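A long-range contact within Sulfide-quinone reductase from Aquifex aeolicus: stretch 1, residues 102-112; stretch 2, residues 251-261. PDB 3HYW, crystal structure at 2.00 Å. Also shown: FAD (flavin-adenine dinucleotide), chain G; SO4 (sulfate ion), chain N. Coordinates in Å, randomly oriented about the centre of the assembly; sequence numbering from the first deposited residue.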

# COMPACT_ATOMS: atom_id res chain seq x y z
N VAL A 102 7.15 -41.58 19.28
CA VAL A 102 6.73 -40.27 18.77
C VAL A 102 7.34 -39.16 19.63
O VAL A 102 7.08 -39.06 20.83
N ILE A 103 8.17 -38.33 19.00
CA ILE A 103 8.78 -37.20 19.69
C ILE A 103 7.96 -35.94 19.44
O ILE A 103 7.81 -35.50 18.30
N ALA A 104 7.42 -35.38 20.53
CA ALA A 104 6.53 -34.21 20.45
C ALA A 104 6.75 -33.25 21.62
O ALA A 104 5.79 -32.82 22.29
N THR A 105 8.01 -32.90 21.86
CA THR A 105 8.42 -32.12 23.03
C THR A 105 8.22 -30.60 22.90
O THR A 105 8.49 -29.86 23.84
N GLY A 106 7.77 -30.14 21.74
CA GLY A 106 7.51 -28.71 21.55
C GLY A 106 8.80 -27.90 21.39
O GLY A 106 9.86 -28.48 21.20
N PRO A 107 8.70 -26.56 21.48
CA PRO A 107 9.90 -25.71 21.38
C PRO A 107 10.76 -25.70 22.64
O PRO A 107 10.25 -25.62 23.76
N LYS A 108 12.08 -25.78 22.46
CA LYS A 108 12.99 -25.38 23.51
C LYS A 108 13.38 -23.93 23.27
O LYS A 108 13.86 -23.57 22.19
N LEU A 109 13.17 -23.09 24.27
CA LEU A 109 13.27 -21.65 24.09
C LEU A 109 14.70 -21.17 24.19
O LEU A 109 15.42 -21.55 25.11
N VAL A 110 15.09 -20.33 23.23
CA VAL A 110 16.41 -19.67 23.25
C VAL A 110 16.20 -18.16 23.28
O VAL A 110 15.72 -17.55 22.32
N PHE A 111 16.56 -17.55 24.41
CA PHE A 111 16.49 -16.11 24.59
C PHE A 111 17.79 -15.48 24.12
O PHE A 111 18.63 -15.07 24.92
N GLY A 112 17.94 -15.41 22.79
CA GLY A 112 19.20 -15.09 22.14
C GLY A 112 19.75 -13.69 22.29
O GLY A 112 20.96 -13.51 22.25
N MET A 251 9.59 -12.57 21.52
CA MET A 251 9.59 -13.99 21.21
C MET A 251 11.02 -14.50 21.24
O MET A 251 11.94 -13.82 20.74
N PRO A 252 11.24 -15.67 21.86
CA PRO A 252 12.51 -16.36 21.73
C PRO A 252 12.53 -17.19 20.45
O PRO A 252 11.48 -17.44 19.85
N SER A 253 13.73 -17.59 20.02
CA SER A 253 13.86 -18.55 18.93
C SER A 253 13.74 -19.96 19.51
O SER A 253 13.79 -20.14 20.73
N PHE A 254 13.56 -20.96 18.65
CA PHE A 254 13.37 -22.32 19.12
C PHE A 254 14.55 -23.21 18.75
O PHE A 254 15.14 -23.05 17.68
N GLN A 255 14.89 -24.14 19.64
CA GLN A 255 15.77 -25.24 19.29
C GLN A 255 15.10 -26.53 19.75
O GLN A 255 14.04 -26.50 20.36
N GLY A 256 15.72 -27.66 19.42
CA GLY A 256 15.27 -28.94 19.94
C GLY A 256 15.86 -29.21 21.31
O GLY A 256 16.79 -28.53 21.75
N PRO A 257 15.33 -30.23 22.00
CA PRO A 257 15.73 -30.54 23.37
C PRO A 257 16.93 -31.47 23.42
O PRO A 257 17.35 -32.03 22.39
N GLU A 258 17.47 -31.65 24.62
CA GLU A 258 18.59 -32.54 24.84
C GLU A 258 18.23 -34.01 24.66
O GLU A 258 19.07 -34.81 24.26
N VAL A 259 16.98 -34.36 24.94
CA VAL A 259 16.50 -35.73 24.72
C VAL A 259 16.62 -36.13 23.25
O VAL A 259 16.97 -37.27 22.93
N VAL A 260 16.34 -35.19 22.34
CA VAL A 260 16.51 -35.44 20.91
C VAL A 260 18.00 -35.55 20.57
O VAL A 260 18.42 -36.50 19.91
N ALA A 261 18.79 -34.58 21.03
CA ALA A 261 20.25 -34.59 20.86
C ALA A 261 20.90 -35.90 21.31
O ALA A 261 21.88 -36.35 20.73

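Antiparallel pairing of two strands sets a register of the backbones, and that register decides which side chains share a face, a principle well illustrated by this contact in sulfide-quinone reductase. Strand 108-110 runs against strand 253-255, held by the backbone bonds K108 N to Q255 O (3.0 Å), Q255 N to K108 O (2.8 Å), V110 N to S253 O (2.8 Å) and S253 N to V110 O (3.0 Å). This register places K108 beside Q255 and V110 beside S253 on one face, and L109 beside F254 on the other.

K108, V110 and Q255 are the residues most covered, and all three lie on the same face. K108 leaves the strand with chi1 t, and its chain is long enough to travel past its strand partner. Its CG lies 3.9 Å from CG of Q255, its CD passes 4.0 Å from CA of P257, and its amino group arrives near the start of the helix. There NZ stands 4.3 Å from OE2 of E258, too far for a salt bridge, and a water closes the gap: it accepts from K108 NZ at 2.8 Å and donates to E258 OE2 at 2.6 Å and to the backbone G256 O at 2.9 Å. A sulfate ion, probably from the crystallisation liquor, supplies a second link, its O2 accepting from K108 NZ (3.2 Å) and from E258 N (2.9 Å), while its O3 accepts from V259 N (3.1 Å).

Q255, with chi1 p and chi2 t, offers its aliphatic portion to both neighbours: besides meeting K108, its CG lies 3.7 Å from CG2 of V110. V110 (chi1 t) thus packs diagonally against Q255 and directly against S253, whose OG, at chi1 p, is 3.4 Å from V110 CB.

The opposite face is built from rings and branched carbons. F254 (chi1 m) receives P107 over one face of its ring, the proline CB lying 3.4 Å from CD1 of F254 in a CH-pi contact. L109, chi1 m and chi2 t, brings CD2 to 3.7 Å from CE1 of F254 and 3.9 Å from CG of P252. Just beyond the strand, F111 (chi1 m) starts away from the other stretch, yet its ring returns so that P252 CB sits over one face, 3.9 Å from CD1 of F111.

Farther along, I103 CG2 meets V260 CG2 at 3.6 Å, and T105 OG1 approaches P257 CG at 3.3 Å, extending the packing to the helix.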

# COMPACT_ATOMS: atom_id res chain seq x y z
CB VAL A 102 5.18 -40.11 18.77
CG1 VAL A 102 4.78 -38.75 18.23
CG2 VAL A 102 4.53 -41.22 17.96
CB ILE A 103 10.26 -36.99 19.27
CG1 ILE A 103 11.04 -38.31 19.41
CG2 ILE A 103 10.90 -35.85 20.10
CD1 ILE A 103 12.41 -38.31 18.78
CB ALA A 104 5.07 -34.67 20.38
CB THR A 105 9.90 -32.40 23.38
OG1 THR A 105 10.70 -32.27 22.21
CG2 THR A 105 10.07 -33.80 23.93
CB PRO A 107 9.32 -24.31 21.16
CG PRO A 107 7.93 -24.34 21.69
CD PRO A 107 7.46 -25.78 21.63
CB LYS A 108 14.21 -26.29 23.59
CG LYS A 108 15.21 -25.88 24.66
CD LYS A 108 15.82 -27.07 25.34
CE LYS A 108 16.91 -26.63 26.30
NZ LYS A 108 17.85 -27.75 26.58
CB LEU A 109 12.39 -20.93 25.11
CG LEU A 109 10.93 -21.41 25.18
CD1 LEU A 109 10.18 -20.65 26.25
CD2 LEU A 109 10.25 -21.27 23.83
CB VAL A 110 17.27 -20.05 22.02
CG1 VAL A 110 18.64 -19.34 22.05
CG2 VAL A 110 17.44 -21.56 21.93
CB PHE A 111 16.17 -15.77 26.05
CG PHE A 111 14.84 -16.29 26.51
CD1 PHE A 111 13.68 -15.55 26.30
CD2 PHE A 111 14.73 -17.54 27.12
CE1 PHE A 111 12.44 -16.04 26.70
CE2 PHE A 111 13.49 -18.04 27.52
CZ PHE A 111 12.35 -17.28 27.32
CB MET A 251 8.99 -14.25 19.83
CG MET A 251 7.58 -13.72 19.64
SD MET A 251 6.38 -14.37 20.82
CE MET A 251 6.44 -16.13 20.45
CB PRO A 252 12.54 -17.27 22.97
CG PRO A 252 11.11 -17.55 23.27
CD PRO A 252 10.30 -16.39 22.75
CB SER A 253 15.18 -18.36 18.20
OG SER A 253 16.28 -18.64 19.05
CB PHE A 254 12.10 -22.95 18.54
CG PHE A 254 10.83 -22.20 18.85
CD1 PHE A 254 10.70 -21.40 19.99
CD2 PHE A 254 9.72 -22.36 18.02
CE1 PHE A 254 9.51 -20.73 20.26
CE2 PHE A 254 8.50 -21.71 18.30
CZ PHE A 254 8.40 -20.89 19.41
CB GLN A 255 17.17 -25.08 19.92
CG GLN A 255 17.23 -25.20 21.45
CD GLN A 255 18.66 -25.17 22.01
OE1 GLN A 255 19.62 -25.55 21.33
NE2 GLN A 255 18.81 -24.71 23.25
CB PRO A 257 14.49 -31.24 23.92
CG PRO A 257 13.96 -32.00 22.75
CD PRO A 257 14.30 -31.17 21.52
CB GLU A 258 19.21 -32.29 26.21
CG GLU A 258 19.85 -30.92 26.33
CD GLU A 258 20.97 -30.72 25.31
OE1 GLU A 258 22.01 -31.39 25.45
OE2 GLU A 258 20.81 -29.89 24.39
CB VAL A 259 15.05 -35.95 25.28
CG1 VAL A 259 14.04 -35.09 24.57
CG2 VAL A 259 14.66 -37.42 25.19
CB VAL A 260 15.77 -34.40 20.04
CG1 VAL A 260 16.11 -34.58 18.58
CG2 VAL A 260 14.27 -34.54 20.22
CB ALA A 261 20.88 -33.40 21.59
PA FAD G . 3.61 -28.11 23.07
O1A FAD G . 2.11 -28.04 22.87
O2A FAD G . 4.32 -26.94 23.68
O5B FAD G . 3.87 -29.42 23.96
C5B FAD G . 5.15 -29.94 24.25
C4B FAD G . 4.99 -30.85 25.46
O4B FAD G . 6.19 -31.61 25.66
C3B FAD G . 4.78 -30.05 26.73
O3B FAD G . 3.78 -30.70 27.52
C2B FAD G . 6.13 -30.09 27.42
O2B FAD G . 6.02 -29.96 28.83
C1B FAD G . 6.63 -31.47 27.01
N9A FAD G . 8.10 -31.65 27.07
C8A FAD G . 9.06 -30.77 26.71
N7A FAD G . 10.27 -31.34 26.90
C5A FAD G . 10.07 -32.59 27.39
C6A FAD G . 10.91 -33.63 27.78
N6A FAD G . 12.25 -33.49 27.69
N1A FAD G . 10.37 -34.79 28.23
C2A FAD G . 9.04 -34.95 28.32
N3A FAD G . 8.21 -33.96 27.96
C4A FAD G . 8.70 -32.78 27.49
N1 FAD G . -0.83 -22.13 16.85
C2 FAD G . -2.03 -21.90 16.26
O2 FAD G . -2.42 -22.62 15.32
N3 FAD G . -2.84 -20.89 16.67
C4 FAD G . -2.45 -20.09 17.69
O4 FAD G . -3.24 -19.06 18.12
C4X FAD G . -1.22 -20.31 18.31
N5 FAD G . -0.84 -19.51 19.32
C5X FAD G . 0.35 -19.71 19.94
C6 FAD G . 0.72 -18.87 21.00
C7 FAD G . 1.93 -19.04 21.64
C7M FAD G . 2.30 -18.11 22.78
C8 FAD G . 2.78 -20.07 21.23
C8M FAD G . 4.13 -20.32 21.88
C9 FAD G . 2.41 -20.90 20.17
C9A FAD G . 1.18 -20.74 19.51
N10 FAD G . 0.79 -21.56 18.49
C10 FAD G . -0.40 -21.35 17.87
C1' FAD G . 1.71 -22.61 17.99
C2' FAD G . 1.48 -24.07 18.34
O2' FAD G . 0.12 -24.43 18.06
C3' FAD G . 1.89 -24.31 19.79
O3' FAD G . 3.28 -23.95 19.96
C4' FAD G . 1.68 -25.77 20.19
O4' FAD G . 1.68 -25.84 21.62
C5' FAD G . 2.78 -26.66 19.61
O5' FAD G . 2.51 -28.02 19.92
P FAD G . 3.68 -29.06 20.34
O1P FAD G . 3.01 -30.37 20.66
O2P FAD G . 4.80 -29.02 19.33
O3P FAD G . 4.32 -28.43 21.68
S SO4 N . 15.31 -31.37 27.60
O1 SO4 N . 15.75 -31.18 28.97
O2 SO4 N . 16.01 -30.40 26.77
O3 SO4 N . 15.59 -32.73 27.15
O4 SO4 N . 13.87 -31.13 27.55
O HOH W 1 18.72 -28.35 23.94